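Local coordinates for uncharacterized protein Atu1656 (Agrobacterium tumefaciens, PDB 2OJH) that is of unknown function but belongs to the TolB family and folds as a six-bladed beta-propeller, which probably serves as a binding scaffold, at residues A[87-91]-A[271-277]; A[98-102]-A[131-136]; A[176-182]-A[220-226]. All coordinates share one frame; numbering follows the deposited sequence. Where two conformers were deposited one is given.

Interaction 1. Residues A[87-91]-A[271-277]; sequences NNDHG and QGTMNSP
S276 OG sits between N88 and H90 and bonds to both. S276 OG donates to N88 O at 2.8 Å, in the carbonyl plane on a lone pair. H90 N donates to S276 OG at 3.0 Å. The hydroxyl is placed by its first torsion, with OG anti to the carbonyl carbon (chi1 -73°). It also lies over the centre of one face of the H90 ring, whose nitrogens bond to N48 and N59.

The second link joins two amides turned steeply against each other, with planes 72° apart. N88 ND2 gives its N-H to N275 OD1 at 3.0 Å, from above the carbonyl plane. G272 N reaches N275 OD1 in that plane, on a lone pair, at 2.9 Å. N275 ND2 donates to Q271 OE1 at 2.9 Å, so both ends of the N275 amide are held. A water joins N275 ND2 to D89 OD1. The other end of the N88 amide, OD1, bonds to N59, and ND2 has a second partner in E45.

Both segments are largely loop; 87-91 leads into strand 91-92. Side chains of each pack on A46 of strand 45-49. This polar network is part of the buried centre of a six-bladed beta-propeller.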
loop_
_atom_site.group_PDB
_atom_site.type_symbol
_atom_site.label_atom_id
_atom_site.label_comp_id
_atom_site.label_asym_id
_atom_site.label_seq_id
_atom_site.Cartn_x
_atom_site.Cartn_y
_atom_site.Cartn_z
ATOM N N ASN A 87 8.562 0.970 -7.870
ATOM C CA ASN A 87 7.579 -0.086 -7.909
ATOM C C ASN A 87 6.283 0.408 -7.240
ATOM O O ASN A 87 6.132 1.619 -7.018
ATOM C CB ASN A 87 8.141 -1.384 -7.301
ATOM C CG ASN A 87 8.504 -1.243 -5.813
ATOM O OD1 ASN A 87 7.826 -0.532 -5.061
ATOM N ND2 ASN A 87 9.560 -1.971 -5.373
ATOM N N ASN A 88 5.384 -0.514 -6.908
ATOM C CA ASN A 88 4.033 -0.151 -6.417
ATOM C C ASN A 88 3.925 0.233 -4.947
ATOM O O ASN A 88 2.815 0.403 -4.447
ATOM C CB ASN A 88 3.072 -1.313 -6.591
ATOM C CG ASN A 88 2.753 -1.598 -8.027
ATOM O OD1 ASN A 88 3.407 -1.080 -8.964
ATOM N ND2 ASN A 88 1.726 -2.423 -8.227
ATOM N N ASP A 89 5.068 0.364 -4.270
ATOM C CA ASP A 89 5.111 0.519 -2.811
ATOM C C ASP A 89 5.667 1.887 -2.515
ATOM O O ASP A 89 6.873 2.106 -2.622
ATOM C CB ASP A 89 5.992 -0.574 -2.193
ATOM C CG ASP A 89 5.561 -1.976 -2.560
ATOM O OD1 ASP A 89 4.340 -2.300 -2.577
ATOM O OD2 ASP A 89 6.463 -2.816 -2.785
ATOM N N HIS A 90 4.784 2.820 -2.166
ATOM C CA HIS A 90 5.155 4.231 -2.056
ATOM C C HIS A 90 4.108 4.917 -1.201
ATOM O O HIS A 90 3.051 4.378 -0.967
ATOM C CB HIS A 90 5.258 4.912 -3.442
ATOM C CG HIS A 90 4.094 4.633 -4.364
ATOM N ND1 HIS A 90 2.874 5.267 -4.236
ATOM C CD2 HIS A 90 3.981 3.820 -5.442
ATOM C CE1 HIS A 90 2.051 4.830 -5.173
ATOM N NE2 HIS A 90 2.701 3.956 -5.925
ATOM N N GLY A 91 4.359 6.128 -0.743
ATOM C CA GLY A 91 3.368 6.736 0.123
ATOM C C GLY A 91 3.709 8.178 0.345
ATOM O O GLY A 91 4.712 8.663 -0.193
ATOM N N GLN A 271 -2.737 -7.425 -8.120
ATOM C CA GLN A 271 -1.529 -6.588 -8.061
ATOM C C GLN A 271 -1.849 -5.234 -8.716
ATOM O O GLN A 271 -2.406 -5.202 -9.818
ATOM C CB GLN A 271 -0.375 -7.296 -8.778
ATOM C CG GLN A 271 0.894 -6.414 -8.956
ATOM C CD GLN A 271 1.619 -6.191 -7.643
ATOM O OE1 GLN A 271 1.099 -6.514 -6.577
ATOM N NE2 GLN A 271 2.842 -5.683 -7.711
ATOM N N GLY A 272 -1.469 -4.143 -8.056
ATOM C CA GLY A 272 -1.727 -2.782 -8.555
ATOM C C GLY A 272 -3.019 -2.151 -8.025
ATOM O O GLY A 272 -3.132 -0.912 -7.932
ATOM N N THR A 273 -4.000 -2.987 -7.690
ATOM C CA THR A 273 -5.306 -2.502 -7.238
ATOM C C THR A 273 -5.144 -1.542 -6.041
ATOM O O THR A 273 -5.697 -0.432 -6.043
ATOM C CB THR A 273 -6.268 -3.700 -6.934
ATOM O OG1 THR A 273 -6.568 -4.345 -8.168
ATOM C CG2 THR A 273 -7.579 -3.252 -6.305
HETATM N N MSE A 274 -4.387 -1.953 -5.018
HETATM C CA MSE A 274 -4.217 -1.107 -3.829
HETATM C C MSE A 274 -2.960 -1.470 -3.028
HETATM O O MSE A 274 -3.041 -1.661 -1.806
HETATM C CB MSE A 274 -5.470 -1.134 -2.907
HETATM C CG MSE A 274 -5.783 -2.472 -2.337
HETATM SE SE MSE A 274 -7.340 -2.427 -1.130
HETATM C CE MSE A 274 -8.656 -1.718 -2.438
ATOM N N ASN A 275 -1.786 -1.556 -3.672
ATOM C CA ASN A 275 -0.631 -2.039 -2.882
ATOM C C ASN A 275 -0.321 -1.143 -1.706
ATOM O O ASN A 275 0.102 -1.619 -0.640
ATOM C CB ASN A 275 0.650 -2.188 -3.722
ATOM C CG ASN A 275 0.487 -3.170 -4.808
ATOM O OD1 ASN A 275 -0.118 -2.858 -5.837
ATOM N ND2 ASN A 275 0.992 -4.387 -4.595
ATOM N N SER A 276 -0.491 0.154 -1.914
ATOM C CA SER A 276 -0.016 1.159 -0.973
ATOM C C SER A 276 -1.190 1.844 -0.234
ATOM O O SER A 276 -2.348 1.728 -0.676
ATOM C CB SER A 276 0.809 2.196 -1.719
ATOM O OG SER A 276 2.059 1.639 -2.090
ATOM N N PRO A 277 -0.906 2.539 0.888
ATOM C CA PRO A 277 -1.986 3.150 1.681
ATOM C C PRO A 277 -2.897 4.026 0.832
ATOM O O PRO A 277 -2.426 4.986 0.202
ATOM C CB PRO A 277 -1.253 3.953 2.743
ATOM C CG PRO A 277 0.084 3.295 2.897
ATOM C CD PRO A 277 0.424 2.744 1.507
HETATM O O HOH W 1 3.896 -4.096 -10.333
HETATM O O HOH W 2 3.009 -5.005 -2.425
#

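Interaction 2. Residues A[98-102]-A[131-136]; sequences LYAIS and SYWHGW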
loop_
_atom_site.group_PDB
_atom_site.type_symbol
_atom_site.label_atom_id
_atom_site.label_comp_id
_atom_site.label_asym_id
_atom_site.label_seq_id
_atom_site.Cartn_x
_atom_site.Cartn_y
_atom_site.Cartn_z
ATOM N N LEU A 98 6.531 15.008 2.090
ATOM C CA LEU A 98 7.463 13.984 1.613
ATOM C C LEU A 98 6.773 12.829 0.948
ATOM O O LEU A 98 5.674 12.447 1.353
ATOM C CB LEU A 98 8.300 13.401 2.765
ATOM C CG LEU A 98 9.278 14.326 3.498
ATOM C CD1 LEU A 98 9.933 13.583 4.629
ATOM C CD2 LEU A 98 10.360 14.981 2.590
ATOM N N TYR A 99 7.460 12.264 -0.044
ATOM C CA TYR A 99 7.099 10.988 -0.636
ATOM C C TYR A 99 8.114 9.926 -0.225
ATOM O O TYR A 99 9.299 10.201 -0.066
ATOM C CB TYR A 99 7.096 11.088 -2.168
ATOM C CG TYR A 99 6.023 11.950 -2.798
ATOM C CD1 TYR A 99 4.901 12.374 -2.075
ATOM C CD2 TYR A 99 6.106 12.298 -4.144
ATOM C CE1 TYR A 99 3.905 13.172 -2.679
ATOM C CE2 TYR A 99 5.124 13.096 -4.758
ATOM C CZ TYR A 99 4.023 13.520 -4.021
ATOM O OH TYR A 99 3.056 14.292 -4.629
ATOM N N ALA A 100 7.640 8.705 -0.059
ATOM C CA ALA A 100 8.519 7.576 0.103
ATOM C C ALA A 100 8.307 6.670 -1.103
ATOM O O ALA A 100 7.140 6.394 -1.496
ATOM C CB ALA A 100 8.200 6.856 1.390
ATOM N N ILE A 101 9.413 6.220 -1.703
ATOM C CA ILE A 101 9.344 5.362 -2.910
ATOM C C ILE A 101 10.235 4.156 -2.709
ATOM O O ILE A 101 11.115 4.164 -1.838
ATOM C CB ILE A 101 9.797 6.120 -4.186
ATOM C CG1 ILE A 101 11.232 6.622 -4.015
ATOM C CG2 ILE A 101 8.861 7.333 -4.474
ATOM C CD1 ILE A 101 11.816 7.401 -5.260
ATOM N N SER A 102 10.021 3.115 -3.507
ATOM C CA SER A 102 10.833 1.937 -3.459
ATOM C C SER A 102 11.352 1.746 -4.893
ATOM O O SER A 102 10.567 1.495 -5.809
ATOM C CB SER A 102 9.979 0.741 -3.030
ATOM O OG SER A 102 9.378 0.983 -1.764
ATOM N N SER A 131 14.013 -3.959 0.250
ATOM C CA SER A 131 13.021 -3.421 1.180
ATOM C C SER A 131 11.886 -2.687 0.435
ATOM O O SER A 131 12.136 -1.924 -0.507
ATOM C CB SER A 131 13.697 -2.498 2.181
ATOM O OG SER A 131 14.720 -3.179 2.892
ATOM N N TYR A 132 10.635 -2.954 0.843
ATOM C CA TYR A 132 9.440 -2.465 0.127
ATOM C C TYR A 132 8.608 -1.548 1.036
ATOM O O TYR A 132 8.035 -1.999 2.013
ATOM C CB TYR A 132 8.607 -3.650 -0.360
ATOM C CG TYR A 132 9.413 -4.585 -1.231
ATOM C CD1 TYR A 132 9.500 -4.379 -2.621
ATOM C CD2 TYR A 132 10.106 -5.663 -0.674
ATOM C CE1 TYR A 132 10.236 -5.248 -3.432
ATOM C CE2 TYR A 132 10.864 -6.493 -1.463
ATOM C CZ TYR A 132 10.918 -6.283 -2.843
ATOM O OH TYR A 132 11.661 -7.143 -3.618
ATOM N N TRP A 133 8.580 -0.254 0.732
ATOM C CA TRP A 133 7.887 0.727 1.580
ATOM C C TRP A 133 6.357 0.486 1.644
ATOM O O TRP A 133 5.709 0.307 0.600
ATOM C CB TRP A 133 8.173 2.130 1.086
ATOM C CG TRP A 133 7.703 3.134 2.106
ATOM C CD1 TRP A 133 8.448 3.721 3.084
ATOM C CD2 TRP A 133 6.352 3.595 2.293
ATOM N NE1 TRP A 133 7.655 4.567 3.839
ATOM C CE2 TRP A 133 6.364 4.498 3.368
ATOM C CE3 TRP A 133 5.157 3.389 1.615
ATOM C CZ2 TRP A 133 5.205 5.138 3.812
ATOM C CZ3 TRP A 133 3.996 4.010 2.075
ATOM C CH2 TRP A 133 4.034 4.878 3.151
ATOM N N HIS A 134 5.774 0.532 2.846
ATOM C CA HIS A 134 4.363 0.146 2.997
ATOM C C HIS A 134 3.465 0.999 3.917
ATOM O O HIS A 134 2.245 0.967 3.741
ATOM C CB HIS A 134 4.226 -1.323 3.324
ATOM C CG HIS A 134 4.163 -2.204 2.110
ATOM N ND1 HIS A 134 3.038 -2.302 1.310
ATOM C CD2 HIS A 134 5.089 -3.036 1.568
ATOM C CE1 HIS A 134 3.285 -3.145 0.318
ATOM N NE2 HIS A 134 4.524 -3.594 0.445
ATOM N N GLY A 135 4.026 1.808 4.819
ATOM C CA GLY A 135 3.176 2.702 5.654
ATOM C C GLY A 135 3.970 3.752 6.422
ATOM O O GLY A 135 5.100 3.470 6.858
ATOM N N TRP A 136 3.399 4.949 6.587
ATOM C CA TRP A 136 4.015 6.011 7.384
ATOM C C TRP A 136 3.341 6.082 8.753
ATOM O O TRP A 136 2.117 6.052 8.837
ATOM C CB TRP A 136 3.867 7.373 6.693
ATOM C CG TRP A 136 5.063 8.284 6.817
ATOM C CD1 TRP A 136 5.624 8.762 7.961
ATOM C CD2 TRP A 136 5.824 8.830 5.735
ATOM N NE1 TRP A 136 6.705 9.569 7.660
ATOM C CE2 TRP A 136 6.847 9.620 6.296
ATOM C CE3 TRP A 136 5.744 8.719 4.339
ATOM C CZ2 TRP A 136 7.775 10.305 5.508
ATOM C CZ3 TRP A 136 6.668 9.401 3.554
ATOM C CH2 TRP A 136 7.671 10.179 4.141
#
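The W133 indole is sandwiched. A100 CB lies over one face, in a CH-pi contact 3.5 Å from the centroid of the five-membered ring and 12° off its normal. The backbone N of G135 lies over the opposite face, toward the rim, 3.4 Å above the plane. W136 CB meets the edge in plane. The W133 side chain swings CG anti to the backbone N (chi1 -169°), and this carries the indole over to A100.

The W136 indole was deposited in two conformers, and the following holds for one of them. Its six-membered ring reaches L98 and A100 obliquely. W136 CH2 is 3.6 Å from L98 CB, and W136 CZ3 is 3.7 Å from A100 CB. The L98 and W136 side chains cross at about a right angle. W136 NE1 bonds to G140 O.

One polar link joins the strands. W133 N donates to S102 OG at 2.9 Å, with an N-H...O angle of 161°. S102 OG is also bonded to D89 O, so this buried hydroxyl ties three chain segments together.

The two strands run roughly antiparallel in neighbouring propeller blades, their axes within 6.2 Å. H134 and G135 form a classic beta bulge facing T144. Between these two strands the chemistry implies a CH-pi contact and one serine bond, both on W133; the W136 part holds for one conformer only.

Interaction 3. Residues A[176-182]-A[220-226]; sequences DGPDYSP and WFPHPSP
D179 and H223 meet at about a right angle, the carboxylate and imidazole planes 71° apart. H223 ND1 donates to D179 OD2 at 2.8 Å. The oxygen lies in the ring plane at the edge of the imidazole. Seen from the acid, the donor comes on the anti side of OD2, 27° out of the carboxylate plane. D179 extends its carboxylate across the gap because CG is anti to the backbone N (chi1 -168°). The other ring nitrogen, H223 NE2, bonds to M274 O. A water donates to both D179 OD2 and P224 O, giving the acid oxygen a second partner.

Prolines pack beside this bond. P224 CD lies against the D179 carboxylate, 3.8 Å from D179 OD2. The P224 ring lies against the Y180 carbonyl, with P224 CG 3.4 Å from Y180 O. P182 CG approaches S225 O at 3.3 Å. G177 O touches the P222 ring, and a water lies between G177 O and P222 O, within bonding distance of both.

At the other end D176 and W220 cross obliquely. D176 OD2 lies near the plane of the indole, at its edge, 3.7 Å from W220 CZ3. The W220 ring is stacked on H243 and meets Y236 edge-to-face.

The strands run nearly parallel, their axes 6.4 Å apart at closest. Each is an outermost strand of its own four-stranded sheet. The chemistry implies blades joined by side chains and water, with one His-carboxylate bond beside P224. Both imidazole nitrogens meet acceptors, which probably fixes the ring's rotation and is consistent with double protonation.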
loop_
_atom_site.group_PDB
_atom_site.type_symbol
_atom_site.label_atom_id
_atom_site.label_comp_id
_atom_site.label_asym_id
_atom_site.label_seq_id
_atom_site.Cartn_x
_atom_site.Cartn_y
_atom_site.Cartn_z
ATOM N N ASP A 176 4.238 -9.583 4.982
ATOM C CA ASP A 176 4.282 -8.565 3.942
ATOM C C ASP A 176 3.233 -7.487 4.186
ATOM O O ASP A 176 2.392 -7.606 5.094
ATOM C CB ASP A 176 4.032 -9.240 2.595
ATOM C CG ASP A 176 4.599 -8.467 1.418
ATOM O OD1 ASP A 176 4.870 -7.255 1.518
ATOM O OD2 ASP A 176 4.766 -9.110 0.368
ATOM N N GLY A 177 3.319 -6.406 3.401
ATOM C CA GLY A 177 2.291 -5.353 3.394
ATOM C C GLY A 177 1.875 -4.725 4.716
ATOM O O GLY A 177 0.674 -4.728 5.039
ATOM N N PRO A 178 2.843 -4.146 5.466
ATOM C CA PRO A 178 2.534 -3.482 6.736
ATOM C C PRO A 178 1.958 -2.082 6.591
ATOM O O PRO A 178 2.453 -1.278 5.773
ATOM C CB PRO A 178 3.897 -3.408 7.439
ATOM C CG PRO A 178 4.898 -3.430 6.345
ATOM C CD PRO A 178 4.296 -4.134 5.175
ATOM N N ASP A 179 0.979 -1.745 7.423
ATOM C CA ASP A 179 0.433 -0.371 7.399
ATOM C C ASP A 179 -0.072 -0.073 8.820
ATOM O O ASP A 179 -0.592 -0.953 9.484
ATOM C CB ASP A 179 -0.696 -0.319 6.354
ATOM C CG ASP A 179 -1.152 1.091 6.009
ATOM O OD1 ASP A 179 -0.588 2.061 6.539
ATOM O OD2 ASP A 179 -2.078 1.216 5.164
ATOM N N TYR A 180 0.127 1.146 9.303
ATOM C CA TYR A 180 -0.236 1.481 10.678
ATOM C C TYR A 180 -1.730 1.674 10.916
ATOM O O TYR A 180 -2.449 2.173 10.046
ATOM C CB TYR A 180 0.419 2.792 11.081
ATOM C CG TYR A 180 1.918 2.757 11.198
ATOM C CD1 TYR A 180 2.730 2.862 10.066
ATOM C CD2 TYR A 180 2.530 2.623 12.440
ATOM C CE1 TYR A 180 4.131 2.863 10.187
ATOM C CE2 TYR A 180 3.906 2.608 12.562
ATOM C CZ TYR A 180 4.704 2.732 11.433
ATOM O OH TYR A 180 6.083 2.736 11.585
ATOM N N SER A 181 -2.191 1.334 12.117
ATOM C CA SER A 181 -3.480 1.834 12.588
ATOM C C SER A 181 -3.312 3.335 12.896
ATOM O O SER A 181 -2.200 3.760 13.248
ATOM C CB SER A 181 -3.940 1.072 13.832
ATOM O OG SER A 181 -3.021 1.224 14.903
ATOM N N PRO A 182 -4.390 4.141 12.768
ATOM C CA PRO A 182 -4.258 5.596 12.995
ATOM C C PRO A 182 -3.936 5.996 14.447
ATOM O O PRO A 182 -3.445 7.099 14.676
ATOM C CB PRO A 182 -5.625 6.157 12.585
ATOM C CG PRO A 182 -6.563 5.016 12.641
ATOM C CD PRO A 182 -5.768 3.767 12.389
ATOM N N TRP A 220 -4.708 -9.765 1.390
ATOM C CA TRP A 220 -3.516 -9.037 1.021
ATOM C C TRP A 220 -3.774 -7.535 1.160
ATOM O O TRP A 220 -4.923 -7.077 1.139
ATOM C CB TRP A 220 -3.187 -9.356 -0.450
ATOM C CG TRP A 220 -2.386 -10.649 -0.673
ATOM C CD1 TRP A 220 -2.868 -11.927 -0.837
ATOM C CD2 TRP A 220 -0.971 -10.734 -0.751
ATOM N NE1 TRP A 220 -1.800 -12.813 -1.020
ATOM C CE2 TRP A 220 -0.628 -12.077 -0.951
ATOM C CE3 TRP A 220 0.063 -9.774 -0.641
ATOM C CZ2 TRP A 220 0.706 -12.495 -1.055
ATOM C CZ3 TRP A 220 1.375 -10.198 -0.739
ATOM C CH2 TRP A 220 1.684 -11.535 -0.959
ATOM N N PHE A 221 -2.717 -6.755 1.279
ATOM C CA PHE A 221 -2.854 -5.312 1.240
ATOM C C PHE A 221 -3.792 -4.686 2.297
ATOM O O PHE A 221 -4.654 -3.869 1.936
ATOM C CB PHE A 221 -3.299 -4.833 -0.167
ATOM C CG PHE A 221 -2.730 -5.635 -1.308
ATOM C CD1 PHE A 221 -1.335 -5.694 -1.530
ATOM C CD2 PHE A 221 -3.588 -6.317 -2.172
ATOM C CE1 PHE A 221 -0.804 -6.482 -2.579
ATOM C CE2 PHE A 221 -3.074 -7.097 -3.238
ATOM C CZ PHE A 221 -1.683 -7.181 -3.443
ATOM N N PRO A 222 -3.625 -5.016 3.598
ATOM C CA PRO A 222 -4.455 -4.304 4.603
ATOM C C PRO A 222 -4.132 -2.812 4.745
ATOM O O PRO A 222 -2.943 -2.417 4.883
ATOM C CB PRO A 222 -4.184 -5.098 5.902
ATOM C CG PRO A 222 -2.784 -5.676 5.705
ATOM C CD PRO A 222 -2.756 -6.039 4.229
ATOM N N HIS A 223 -5.178 -1.972 4.634
ATOM C CA HIS A 223 -5.069 -0.567 4.946
ATOM C C HIS A 223 -6.130 -0.148 5.964
ATOM O O HIS A 223 -7.305 -0.076 5.638
ATOM C CB HIS A 223 -5.127 0.270 3.654
ATOM C CG HIS A 223 -4.146 -0.180 2.614
ATOM N ND1 HIS A 223 -2.785 -0.096 2.802
ATOM C CD2 HIS A 223 -4.325 -0.756 1.399
ATOM C CE1 HIS A 223 -2.166 -0.557 1.730
ATOM N NE2 HIS A 223 -3.076 -0.952 0.857
ATOM N N PRO A 224 -5.710 0.074 7.218
ATOM C CA PRO A 224 -6.566 0.715 8.206
ATOM C C PRO A 224 -6.980 2.149 7.799
ATOM O O PRO A 224 -6.141 2.961 7.374
ATOM C CB PRO A 224 -5.710 0.731 9.468
ATOM C CG PRO A 224 -4.673 -0.310 9.275
ATOM C CD PRO A 224 -4.412 -0.339 7.784
ATOM N N SER A 225 -8.272 2.426 7.922
ATOM C CA SER A 225 -8.817 3.756 7.628
ATOM C C SER A 225 -8.294 4.778 8.643
ATOM O O SER A 225 -8.193 4.464 9.837
ATOM C CB SER A 225 -10.347 3.696 7.696
ATOM O OG SER A 225 -10.934 4.987 7.678
ATOM N N PRO A 226 -7.972 6.006 8.192
ATOM C CA PRO A 226 -7.594 7.040 9.173
ATOM C C PRO A 226 -8.668 7.345 10.230
ATOM O O PRO A 226 -8.369 7.976 11.267
ATOM C CB PRO A 226 -7.327 8.278 8.322
ATOM C CG PRO A 226 -7.737 7.954 6.950
ATOM C CD PRO A 226 -7.920 6.496 6.801
HETATM O O HOH W 3 -0.587 -2.770 3.512
HETATM O O HOH W 4 -4.029 3.063 5.372
#

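Overall arrangement
Interactions 1 and 2 have centres about 10 Å apart, interactions 1 and 3 about 11 Å, and interactions 2 and 3 about 13 Å. The first two share the D89 O to S102 OG bond of 2.9 Å and a probable backbone bond from G91 N to A100 O, also 2.9 Å. Interaction 3 reaches interaction 1 through H223 NE2 and M274 O, 2.8 Å apart. Interactions 2 and 3 meet by packing, the H134 side chain on the P178 carbonyl and the W136 carbonyl on the Y180 ring. Acetic acid, probably from the crystallisation liquor, is bound about 3 Å from the side chain of D176, 4 Å from that of Y132 and 5 Å from that of D89. This may mark a pocket.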